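Local coordinates for protein lysine/ornithine decarboxylase (Vibrio vulnificus, PDB 2PLJ) that catalyses the pyridoxal phosphate-dependent decarboxylation of lysine and ornithine, to cadaverine and putrescine, as a beta/alpha-barrel enzyme, at residues V64-Q67 and Q68-L72; N221-K224 and Y225-A228; I229-C232 and R233-E237; P257-Y260 and T261-M265; M265-D268 and Q269-P273. All blocks are in the same frame, centred on the assembly; numbering follows the deposited sequence.

Contact 1. Residues V64-Q67 and Q68-L72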
# COMPACT_ATOMS: atom_id res chain seq x y z
N VAL A 64 -6.11 -14.50 21.57
CA VAL A 64 -6.97 -13.33 21.37
C VAL A 64 -7.91 -13.59 20.19
O VAL A 64 -9.08 -13.23 20.24
CB VAL A 64 -6.15 -12.02 21.19
CG1 VAL A 64 -7.08 -10.83 20.85
CG2 VAL A 64 -5.36 -11.71 22.49
N ILE A 65 -7.41 -14.26 19.15
CA ILE A 65 -8.27 -14.73 18.04
C ILE A 65 -9.47 -15.53 18.63
O ILE A 65 -10.64 -15.25 18.32
CB ILE A 65 -7.47 -15.61 17.02
CG1 ILE A 65 -6.35 -14.77 16.30
CG2 ILE A 65 -8.44 -16.27 16.00
CD1 ILE A 65 -6.86 -13.54 15.49
N ARG A 66 -9.16 -16.51 19.46
CA ARG A 66 -10.23 -17.31 20.09
C ARG A 66 -11.14 -16.46 20.99
O ARG A 66 -12.37 -16.60 20.94
CB ARG A 66 -9.62 -18.48 20.85
CG ARG A 66 -9.06 -19.57 19.94
CD ARG A 66 -8.57 -20.75 20.79
NE ARG A 66 -7.32 -20.42 21.47
CZ ARG A 66 -6.11 -20.70 20.99
NH1 ARG A 66 -5.98 -21.36 19.82
NH2 ARG A 66 -5.05 -20.35 21.69
N GLN A 67 -10.55 -15.62 21.84
CA GLN A 67 -11.34 -14.72 22.71
C GLN A 67 -12.35 -13.89 21.93
O GLN A 67 -13.53 -13.76 22.33
CB GLN A 67 -10.41 -13.77 23.45
CG GLN A 67 -9.70 -14.44 24.61
CD GLN A 67 -8.52 -13.62 25.10
OE1 GLN A 67 -8.54 -12.37 25.05
NE2 GLN A 67 -7.49 -14.31 25.59
N GLN A 68 -11.87 -13.28 20.85
CA GLN A 68 -12.72 -12.42 20.04
C GLN A 68 -13.86 -13.22 19.37
O GLN A 68 -15.03 -12.83 19.43
CB GLN A 68 -11.88 -11.64 19.02
CG GLN A 68 -10.94 -10.63 19.63
CD GLN A 68 -11.69 -9.61 20.47
OE1 GLN A 68 -11.65 -9.65 21.71
NE2 GLN A 68 -12.40 -8.71 19.81
N TYR A 69 -13.51 -14.36 18.78
CA TYR A 69 -14.52 -15.24 18.17
C TYR A 69 -15.59 -15.62 19.21
O TYR A 69 -16.80 -15.50 18.95
CB TYR A 69 -13.89 -16.50 17.60
CG TYR A 69 -14.91 -17.42 16.98
CD1 TYR A 69 -15.37 -17.21 15.68
CD2 TYR A 69 -15.41 -18.52 17.69
CE1 TYR A 69 -16.34 -18.06 15.11
CE2 TYR A 69 -16.38 -19.38 17.12
CZ TYR A 69 -16.82 -19.14 15.83
OH TYR A 69 -17.77 -19.98 15.27
N ARG A 70 -15.13 -16.06 20.37
CA ARG A 70 -16.05 -16.50 21.44
C ARG A 70 -16.94 -15.36 21.92
O ARG A 70 -18.13 -15.57 22.15
CB ARG A 70 -15.25 -17.10 22.58
CG ARG A 70 -14.57 -18.39 22.15
CD ARG A 70 -13.69 -18.95 23.30
NE ARG A 70 -12.91 -20.11 22.84
CZ ARG A 70 -11.99 -20.73 23.58
NH1 ARG A 70 -11.73 -20.34 24.83
NH2 ARG A 70 -11.34 -21.78 23.08
N ALA A 71 -16.37 -14.16 22.05
CA ALA A 71 -17.13 -12.98 22.49
C ALA A 71 -18.22 -12.64 21.48
O ALA A 71 -19.36 -12.34 21.87
CB ALA A 71 -16.21 -11.80 22.72
N LEU A 72 -17.90 -12.69 20.18
CA LEU A 72 -18.89 -12.40 19.15
C LEU A 72 -20.00 -13.47 19.09
O LEU A 72 -21.19 -13.12 18.98
CB LEU A 72 -18.24 -12.22 17.78
CG LEU A 72 -19.19 -11.71 16.68
CD1 LEU A 72 -19.88 -10.40 17.04
CD2 LEU A 72 -18.41 -11.54 15.40
O HOH W 1 -9.82 -10.36 23.77
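Arg66 and Arg70, one turn apart on helix 62-75, run side by side and point the same way. CB of Arg66 sits over one face of the Arg70 guanidinium, 4.0 Å above its plane and toward the rim, while CD of Arg66 comes within 3.7 Å of Arg70 NH2. The two guanidinium planes are turned 44° from each other, so the groups do not stack; NE of Arg66 is 4.5 Å from NH2 of Arg70. Arg70 stays extended from CG to NE and lays its CG against the carbonyl of Arg66, whereas Arg66 bends at chi3 (-74°), which carries its head toward Asp63.

On roughly the opposite side of the helix, Val64 and Gln68 also lie side by side, CG1 of Val64 touching CG of Gln68 at 4.1 Å. The Gln68 chain folds at chi2 (-58°), and its OE1 takes a hydrogen bond from a water (water O to Gln68 OE1 2.8 Å) that also donates to OE1 of Gln67 (water O to Gln67 OE1 2.7 Å). Gln68 NE2 reaches instead to the carbonyl of Phe294. Beneath the side chains run regular i to i+4 bonds, such as Arg70 N to Arg66 O at 2.9 Å.

Each arginine has an acidic partner outside the pair: Arg66 forms a salt bridge with Asp63 and also bonds the carbonyls of Asn408 and Glu409, and Arg70 pairs with Glu100 of helix 91-100. These carboxylates probably offset the like charges, allowing two arginines to share one flank of the helix while tying it to its neighbours.

Contact 2. Residues N221-K224 and Y225-A228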
# COMPACT_ATOMS: atom_id res chain seq x y z
N ASN A 221 -22.58 2.50 15.20
CA ASN A 221 -24.03 2.59 15.45
C ASN A 221 -24.74 1.32 14.98
O ASN A 221 -24.89 1.10 13.77
CB ASN A 221 -24.65 3.81 14.75
CG ASN A 221 -26.13 4.00 15.08
OD1 ASN A 221 -26.74 3.16 15.74
ND2 ASN A 221 -26.69 5.13 14.65
N PRO A 222 -25.20 0.48 15.93
CA PRO A 222 -25.87 -0.74 15.52
C PRO A 222 -27.21 -0.55 14.82
O PRO A 222 -27.72 -1.50 14.22
CB PRO A 222 -26.04 -1.50 16.84
CG PRO A 222 -26.11 -0.44 17.89
CD PRO A 222 -25.15 0.62 17.41
N ASN A 223 -27.80 0.65 14.90
CA ASN A 223 -29.06 0.93 14.19
C ASN A 223 -28.94 0.72 12.67
O ASN A 223 -29.93 0.40 12.02
CB ASN A 223 -29.60 2.33 14.50
CG ASN A 223 -31.03 2.52 13.98
OD1 ASN A 223 -31.93 1.74 14.30
ND2 ASN A 223 -31.24 3.57 13.19
N LYS A 224 -27.74 0.88 12.11
CA LYS A 224 -27.50 0.52 10.69
C LYS A 224 -27.89 -0.92 10.39
O LYS A 224 -28.58 -1.19 9.38
CB LYS A 224 -26.05 0.77 10.28
CG LYS A 224 -25.65 2.25 10.36
CD LYS A 224 -24.35 2.49 9.64
CE LYS A 224 -23.97 3.96 9.76
NZ LYS A 224 -22.64 4.24 9.15
N TYR A 225 -27.48 -1.83 11.27
CA TYR A 225 -27.86 -3.24 11.13
C TYR A 225 -29.36 -3.45 11.26
O TYR A 225 -29.99 -4.17 10.46
CB TYR A 225 -27.14 -4.12 12.16
CG TYR A 225 -25.63 -4.16 11.97
CD1 TYR A 225 -25.02 -5.16 11.20
CD2 TYR A 225 -24.82 -3.19 12.57
CE1 TYR A 225 -23.60 -5.21 11.02
CE2 TYR A 225 -23.40 -3.21 12.40
CZ TYR A 225 -22.81 -4.23 11.65
OH TYR A 225 -21.46 -4.23 11.51
N VAL A 226 -29.94 -2.83 12.28
CA VAL A 226 -31.38 -2.96 12.53
C VAL A 226 -32.20 -2.55 11.30
O VAL A 226 -33.07 -3.29 10.87
CB VAL A 226 -31.79 -2.13 13.77
CG1 VAL A 226 -33.29 -2.21 14.00
CG2 VAL A 226 -31.01 -2.63 15.01
N GLU A 227 -31.91 -1.37 10.74
CA GLU A 227 -32.68 -0.87 9.59
C GLU A 227 -32.53 -1.79 8.39
O GLU A 227 -33.51 -2.04 7.67
CB GLU A 227 -32.26 0.55 9.19
CG GLU A 227 -32.52 1.66 10.22
CD GLU A 227 -32.39 3.06 9.62
OE1 GLU A 227 -31.59 3.24 8.66
OE2 GLU A 227 -33.06 4.00 10.11
N ALA A 228 -31.30 -2.27 8.16
CA ALA A 228 -31.01 -3.22 7.09
C ALA A 228 -31.80 -4.51 7.27
O ALA A 228 -32.37 -5.04 6.32
CB ALA A 228 -29.49 -3.50 7.00
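The chain turns at Pro222 into the first turn of helix 223-241, where Pro222 O accepts a sound bond from Val226 N (3.2 Å) and a weak one from Tyr225 N. Ahead of it, Asn221 OD1 caps the backbone N of Asn223 at 2.9 Å, the donor standing well above the plane of the amide carbonyl. Asn223 places its CG anti to its own backbone N (chi1 -169°), which swings the amide over the next turn. Its OD1 lies 3.9 Å from CB of Val226, the two side chains crossing at about a right angle, and its ND2 lies 3.6 Å from OE2 of Glu227. That amide and carboxylate are steeply inclined, their planes 62° apart. On another side of the turn, Tyr225 brings the edge of its ring to Pro222 O, with CD2 at 3.7 Å from that oxygen.

The ring's hydroxyl bonds the carbonyl of Gly254, and the ring meets Phe256 nearly parallel; the Tyr225 side chain is about 6 Å from the bound cofactor-putrescine adduct. Within the beta-alpha-beta unit of strands 207-212 and 249-251, Pro222, Tyr225 and Val226 lean on the adjacent helix 267-278, through Phe270, Pro273 and Ile274.

Contact 3. Residues I229-C232 and R233-E237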
# COMPACT_ATOMS: atom_id res chain seq x y z
N ILE A 229 -31.83 -5.02 8.50
CA ILE A 229 -32.52 -6.28 8.79
C ILE A 229 -34.04 -6.15 8.52
O ILE A 229 -34.65 -7.02 7.85
CB ILE A 229 -32.22 -6.77 10.22
CG1 ILE A 229 -30.73 -7.20 10.33
CG2 ILE A 229 -33.16 -7.93 10.61
CD1 ILE A 229 -30.20 -7.30 11.77
N HIS A 230 -34.62 -5.05 8.99
CA HIS A 230 -36.04 -4.78 8.71
C HIS A 230 -36.28 -4.74 7.20
O HIS A 230 -37.21 -5.37 6.71
CB HIS A 230 -36.49 -3.45 9.30
CG HIS A 230 -36.53 -3.42 10.80
ND1 HIS A 230 -36.86 -4.52 11.57
CD2 HIS A 230 -36.35 -2.39 11.66
CE1 HIS A 230 -36.84 -4.18 12.84
NE2 HIS A 230 -36.53 -2.89 12.93
N THR A 231 -35.41 -4.05 6.45
CA THR A 231 -35.61 -3.96 5.00
C THR A 231 -35.52 -5.31 4.31
O THR A 231 -36.40 -5.66 3.50
CB THR A 231 -34.69 -2.92 4.38
OG1 THR A 231 -35.09 -1.63 4.86
CG2 THR A 231 -34.83 -2.92 2.85
N CYS A 232 -34.50 -6.09 4.67
CA CYS A 232 -34.37 -7.45 4.16
C CYS A 232 -35.59 -8.30 4.49
O CYS A 232 -36.06 -9.06 3.64
CB CYS A 232 -33.07 -8.09 4.67
SG CYS A 232 -31.67 -7.28 3.88
N ARG A 233 -36.08 -8.19 5.73
CA ARG A 233 -37.27 -8.93 6.14
C ARG A 233 -38.47 -8.60 5.25
O ARG A 233 -39.21 -9.49 4.83
CB ARG A 233 -37.61 -8.67 7.61
CG ARG A 233 -38.85 -9.44 8.09
CD ARG A 233 -39.01 -9.36 9.59
NE ARG A 233 -38.91 -7.98 10.08
CZ ARG A 233 -39.92 -7.11 10.06
NH1 ARG A 233 -41.12 -7.45 9.59
NH2 ARG A 233 -39.73 -5.88 10.53
N HIS A 234 -38.65 -7.31 4.97
CA HIS A 234 -39.74 -6.88 4.10
C HIS A 234 -39.54 -7.39 2.67
O HIS A 234 -40.51 -7.78 2.02
CB HIS A 234 -39.93 -5.36 4.16
CG HIS A 234 -40.35 -4.86 5.51
ND1 HIS A 234 -41.39 -5.43 6.22
CD2 HIS A 234 -39.89 -3.85 6.27
CE1 HIS A 234 -41.53 -4.80 7.37
NE2 HIS A 234 -40.62 -3.84 7.43
N VAL A 235 -38.29 -7.44 2.21
CA VAL A 235 -38.01 -7.98 0.88
C VAL A 235 -38.37 -9.47 0.84
O VAL A 235 -38.97 -9.93 -0.13
CB VAL A 235 -36.56 -7.72 0.42
CG1 VAL A 235 -36.23 -8.52 -0.83
CG2 VAL A 235 -36.32 -6.21 0.20
N MET A 236 -38.01 -10.21 1.89
CA MET A 236 -38.34 -11.63 1.95
C MET A 236 -39.83 -11.87 1.90
O MET A 236 -40.29 -12.80 1.24
CB MET A 236 -37.76 -12.26 3.20
CG MET A 236 -36.27 -12.36 3.12
SD MET A 236 -35.51 -12.82 4.69
CE MET A 236 -34.01 -13.61 4.12
N GLU A 237 -40.58 -10.99 2.57
CA GLU A 237 -42.06 -11.04 2.54
C GLU A 237 -42.60 -10.80 1.12
O GLU A 237 -43.55 -11.49 0.69
CB GLU A 237 -42.65 -10.04 3.53
CG GLU A 237 -42.37 -10.38 4.99
CD GLU A 237 -42.65 -9.24 5.98
OE1 GLU A 237 -43.37 -8.27 5.64
OE2 GLU A 237 -42.12 -9.34 7.13
O HOH W 2 -36.47 -7.30 11.25
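A water held between His230 and Arg233 joins the two side chains: it accepts from NE of Arg233 (NE to water O 2.8 Å) and lies 2.8 Å, water O to ND1, from the imidazole of His230. It sits in the guanidinium plane, at the edge of the group. ND1 of His230 approaches that same group edge-on, with NH2 of Arg233 3.3 Å from it. The two side chains run alongside each other, yet the imidazole and guanidinium planes stand 82° apart, so the guanidinium turns an edge to the histidine, not its face. Arg233 starts with CG anti to its backbone N (chi1 180°) and then bends at chi3 (49°), curling its head back beside the histidine.

NH1 of the guanidinium makes a salt bridge along the helix to OE2 of Glu237 at 3.3 Å, that oxygen lying tilted from the guanidinium plane. Water and glutamate together probably limit the rotation of the group.

His234 lies over the turn before it, its CD2 3.1 Å from His230 O, and Val235 rests CG2 against Thr231 O at 3.3 Å. Val235 and Cys232 face inward, onto Leu211, while Ile229 packs on helix 267-278. A polar, water-bridged flank and an apolar flank against strand 207-212 and helix 191-203 make this an amphipathic outer helix of a beta/alpha-barrel.

Contact 4. Residues P257-Y260 and T261-M265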
# COMPACT_ATOMS: atom_id res chain seq x y z
N PRO A 257 -17.34 -3.26 15.47
CA PRO A 257 -16.22 -2.39 15.80
C PRO A 257 -15.35 -2.87 16.97
O PRO A 257 -15.80 -3.63 17.84
CB PRO A 257 -16.93 -1.07 16.17
CG PRO A 257 -18.17 -1.56 16.92
CD PRO A 257 -18.60 -2.82 16.12
N VAL A 258 -14.11 -2.38 16.99
CA VAL A 258 -13.20 -2.64 18.11
C VAL A 258 -12.60 -1.33 18.60
O VAL A 258 -12.65 -0.31 17.92
CB VAL A 258 -12.06 -3.60 17.70
CG1 VAL A 258 -12.61 -4.90 17.19
CG2 VAL A 258 -11.14 -2.96 16.68
N ASN A 259 -12.03 -1.38 19.79
CA ASN A 259 -11.40 -0.19 20.37
C ASN A 259 -10.07 0.07 19.73
O ASN A 259 -9.21 -0.81 19.71
CB ASN A 259 -11.19 -0.38 21.87
CG ASN A 259 -12.49 -0.50 22.62
OD1 ASN A 259 -12.74 -1.49 23.30
ND2 ASN A 259 -13.35 0.46 22.45
N TYR A 260 -9.91 1.29 19.23
CA TYR A 260 -8.57 1.80 18.85
C TYR A 260 -8.16 2.81 19.91
O TYR A 260 -7.75 2.43 21.00
CB TYR A 260 -8.54 2.37 17.43
CG TYR A 260 -8.61 1.25 16.42
CD1 TYR A 260 -7.44 0.57 16.02
CD2 TYR A 260 -9.84 0.84 15.90
CE1 TYR A 260 -7.51 -0.49 15.10
CE2 TYR A 260 -9.93 -0.21 14.99
CZ TYR A 260 -8.76 -0.88 14.59
OH TYR A 260 -8.89 -1.94 13.68
N THR A 261 -8.29 4.10 19.61
CA THR A 261 -7.96 5.11 20.63
C THR A 261 -9.21 5.68 21.30
O THR A 261 -9.09 6.50 22.21
CB THR A 261 -7.09 6.26 20.07
OG1 THR A 261 -7.84 6.97 19.08
CG2 THR A 261 -5.79 5.70 19.46
N GLN A 262 -10.38 5.28 20.83
CA GLN A 262 -11.65 5.73 21.40
C GLN A 262 -12.48 4.50 21.76
O GLN A 262 -12.51 3.52 21.01
CB GLN A 262 -12.43 6.60 20.39
CG GLN A 262 -11.80 7.97 20.06
CD GLN A 262 -11.90 8.98 21.19
OE1 GLN A 262 -12.96 9.11 21.83
NE2 GLN A 262 -10.81 9.72 21.44
N GLN A 263 -13.14 4.57 22.91
CA GLN A 263 -14.02 3.49 23.37
C GLN A 263 -15.19 3.30 22.40
O GLN A 263 -15.85 4.28 22.01
CB GLN A 263 -14.53 3.81 24.79
CG GLN A 263 -15.68 2.94 25.31
CD GLN A 263 -15.26 1.49 25.60
OE1 GLN A 263 -14.07 1.19 25.80
NE2 GLN A 263 -16.24 0.59 25.62
N VAL A 264 -15.42 2.06 21.99
CA VAL A 264 -16.61 1.70 21.21
C VAL A 264 -17.56 0.89 22.08
O VAL A 264 -17.17 0.40 23.14
CB VAL A 264 -16.28 0.92 19.90
CG1 VAL A 264 -15.26 1.71 19.04
CG2 VAL A 264 -15.78 -0.51 20.20
N MET A 265 -18.81 0.75 21.64
CA MET A 265 -19.80 0.00 22.40
C MET A 265 -19.34 -1.45 22.58
O MET A 265 -18.93 -2.09 21.60
CB MET A 265 -21.13 0.02 21.66
CG MET A 265 -22.34 0.04 22.53
SD MET A 265 -23.79 0.00 21.45
CE MET A 265 -23.56 1.51 20.52
O HOH W 3 -17.52 -4.08 20.06
O HOH W 4 -11.49 3.54 18.66
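Val264 lays its two methyl groups against the outgoing limb of the loop: CG1 rests 3.5 Å from Val258 O, and CG2 touches CG of Pro257 at 4.2 Å. CG2 lies between its own backbone N and carbonyl carbon (chi1 -55° for CG1), and in that position it faces both Pro257 and the backbone of Val258, with Val264 CG2 3.7 Å from Val258 C. The side chain of Asn259 reaches across the loop toward the backbone of Gln263 and Val264, its amide plane inclined 37° to that of Gln263.

Two waters bridge the limbs. One donates to Pro257 O (water O to Pro257 O 2.8 Å) and to Met265 O, at the open end. The other, near the tip, accepts from Tyr260 N (N to water O 2.8 Å) and donates to Gln262 O (water O to Gln262 O 2.6 Å). The waters thus link backbone groups of the two limbs: Pro257 O to Met265 O, and Tyr260 N to Gln262 O.

The loop links strand 249-251 to helix 267-278. Val258 packs on Arg293 and Phe294 of helix 293-296, the Tyr260 hydroxyl bonds Arg293 NH1, and Met265 touches Pro222, just ahead of helix 223-241.

Contact 5. Residues M265-D268 and Q269-P273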
# COMPACT_ATOMS: atom_id res chain seq x y z
N MET A 265 -18.81 0.75 21.64
CA MET A 265 -19.80 0.00 22.40
C MET A 265 -19.34 -1.45 22.58
O MET A 265 -18.93 -2.09 21.60
CB MET A 265 -21.13 0.02 21.66
CG MET A 265 -22.34 0.04 22.53
SD MET A 265 -23.79 0.00 21.45
CE MET A 265 -23.56 1.51 20.52
N PRO A 266 -19.38 -1.96 23.82
CA PRO A 266 -19.11 -3.38 24.09
C PRO A 266 -19.95 -4.30 23.19
O PRO A 266 -21.11 -3.98 22.88
CB PRO A 266 -19.54 -3.55 25.54
CG PRO A 266 -19.30 -2.18 26.15
CD PRO A 266 -19.69 -1.22 25.07
N ILE A 267 -19.37 -5.43 22.78
CA ILE A 267 -19.99 -6.23 21.71
C ILE A 267 -21.41 -6.75 22.07
O ILE A 267 -22.28 -6.78 21.20
CB ILE A 267 -19.04 -7.35 21.17
CG1 ILE A 267 -19.56 -7.90 19.84
CG2 ILE A 267 -18.81 -8.46 22.24
CD1 ILE A 267 -19.68 -6.85 18.73
N ASP A 268 -21.62 -7.15 23.33
CA ASP A 268 -22.98 -7.61 23.76
C ASP A 268 -24.03 -6.53 23.58
O ASP A 268 -25.12 -6.78 23.04
CB ASP A 268 -23.06 -8.09 25.21
CG ASP A 268 -22.17 -9.26 25.49
OD1 ASP A 268 -21.87 -10.01 24.54
OD2 ASP A 268 -21.79 -9.43 26.67
N GLN A 269 -23.69 -5.32 24.04
CA GLN A 269 -24.60 -4.18 23.96
C GLN A 269 -24.83 -3.77 22.51
O GLN A 269 -25.98 -3.47 22.12
CB GLN A 269 -24.05 -3.00 24.75
CG GLN A 269 -24.08 -3.21 26.25
CD GLN A 269 -23.22 -2.19 26.96
OE1 GLN A 269 -23.11 -1.03 26.52
NE2 GLN A 269 -22.60 -2.62 28.06
N PHE A 270 -23.75 -3.80 21.73
CA PHE A 270 -23.81 -3.53 20.29
C PHE A 270 -24.78 -4.46 19.60
O PHE A 270 -25.61 -3.99 18.82
CB PHE A 270 -22.42 -3.67 19.66
CG PHE A 270 -22.36 -3.16 18.26
CD1 PHE A 270 -22.03 -1.82 18.01
CD2 PHE A 270 -22.58 -4.03 17.18
CE1 PHE A 270 -21.92 -1.34 16.71
CE2 PHE A 270 -22.47 -3.58 15.87
CZ PHE A 270 -22.13 -2.23 15.61
N CYS A 271 -24.71 -5.75 19.92
CA CYS A 271 -25.51 -6.76 19.20
C CYS A 271 -26.95 -6.92 19.70
O CYS A 271 -27.76 -7.54 19.02
CB CYS A 271 -24.79 -8.10 19.17
SG CYS A 271 -23.25 -8.02 18.19
N ALA A 272 -27.22 -6.43 20.91
CA ALA A 272 -28.56 -6.49 21.52
C ALA A 272 -29.69 -6.08 20.54
O ALA A 272 -30.61 -6.88 20.30
CB ALA A 272 -28.60 -5.67 22.84
N PRO A 273 -29.63 -4.84 19.97
CA PRO A 273 -30.69 -4.44 19.01
C PRO A 273 -30.68 -5.24 17.73
O PRO A 273 -31.73 -5.42 17.11
CB PRO A 273 -30.40 -2.96 18.71
CG PRO A 273 -29.06 -2.67 19.24
CD PRO A 273 -28.66 -3.76 20.21
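Met265 and Phe270 meet at the start of helix 267-278, a helix of the beta/alpha-barrel with Pro266 at its N-cap, and they form a Met-aromatic contact. SD of Met265 is 5.5 Å from the ring centroid of Phe270 and 67° off the ring normal, so the sulfur approaches the ring obliquely. CB of Met265 comes to the ring edge, 4.2 Å from CD1 of Phe270. Phe270 sets its ring carbon CG anti to the backbone N (chi1 -169°), and the ring passes away from the first turn to pack on Pro222 and Pro257.

The tight part lies here and on the neighbouring flank of the helix. Ile267 extends CD1 to within 3.8 Å of SG of Cys271, one turn on, and the same methyl group touches CB of Phe270 at 4.3 Å. Both Ile267 and Cys271 bear on helix 62-75, through Leu72 and Ala75 for the isoleucine and Ala75 for the cysteine.

The exposed side is looser and more polar. Gln269, extended beyond CG, lays its amide across the ring of Pro266, OE1 of Gln269 lying 3.7 Å from CD of Pro266. The backbone has a similar contrast. Ala272 N makes just a weak bond to Asp268 O, and beyond it the helix is kinked, since Pro273 has no N-H to give to the turn before. In the sound first turn, by comparison, Phe270 N bonds Pro266 O almost straight, at 2.9 Å.

Contacts 2 and 3 are successive turns of one helix, 223-241, while contacts 4 and 5 share Met265, where a loop passes into helix 267-278. Contact 5 touches contacts 1, 2 and 4, but not contact 3: Ile267 meets Leu72, Phe270 meets Tyr225 and Pro257, and Met265 reaches Pro222. All five are partly buried. Contact 1 lies closest to the centre of the chain and contact 3 farthest, about 13 and 26 Å between centres. Charged and water-bridged groups mark the flanks of contacts 1 and 3, contact 2 is a capped helix start near the ligand, apolar and sulfur contacts dominate contact 5, and contact 4, without regular structure, is bridged by waters as well as by Val264.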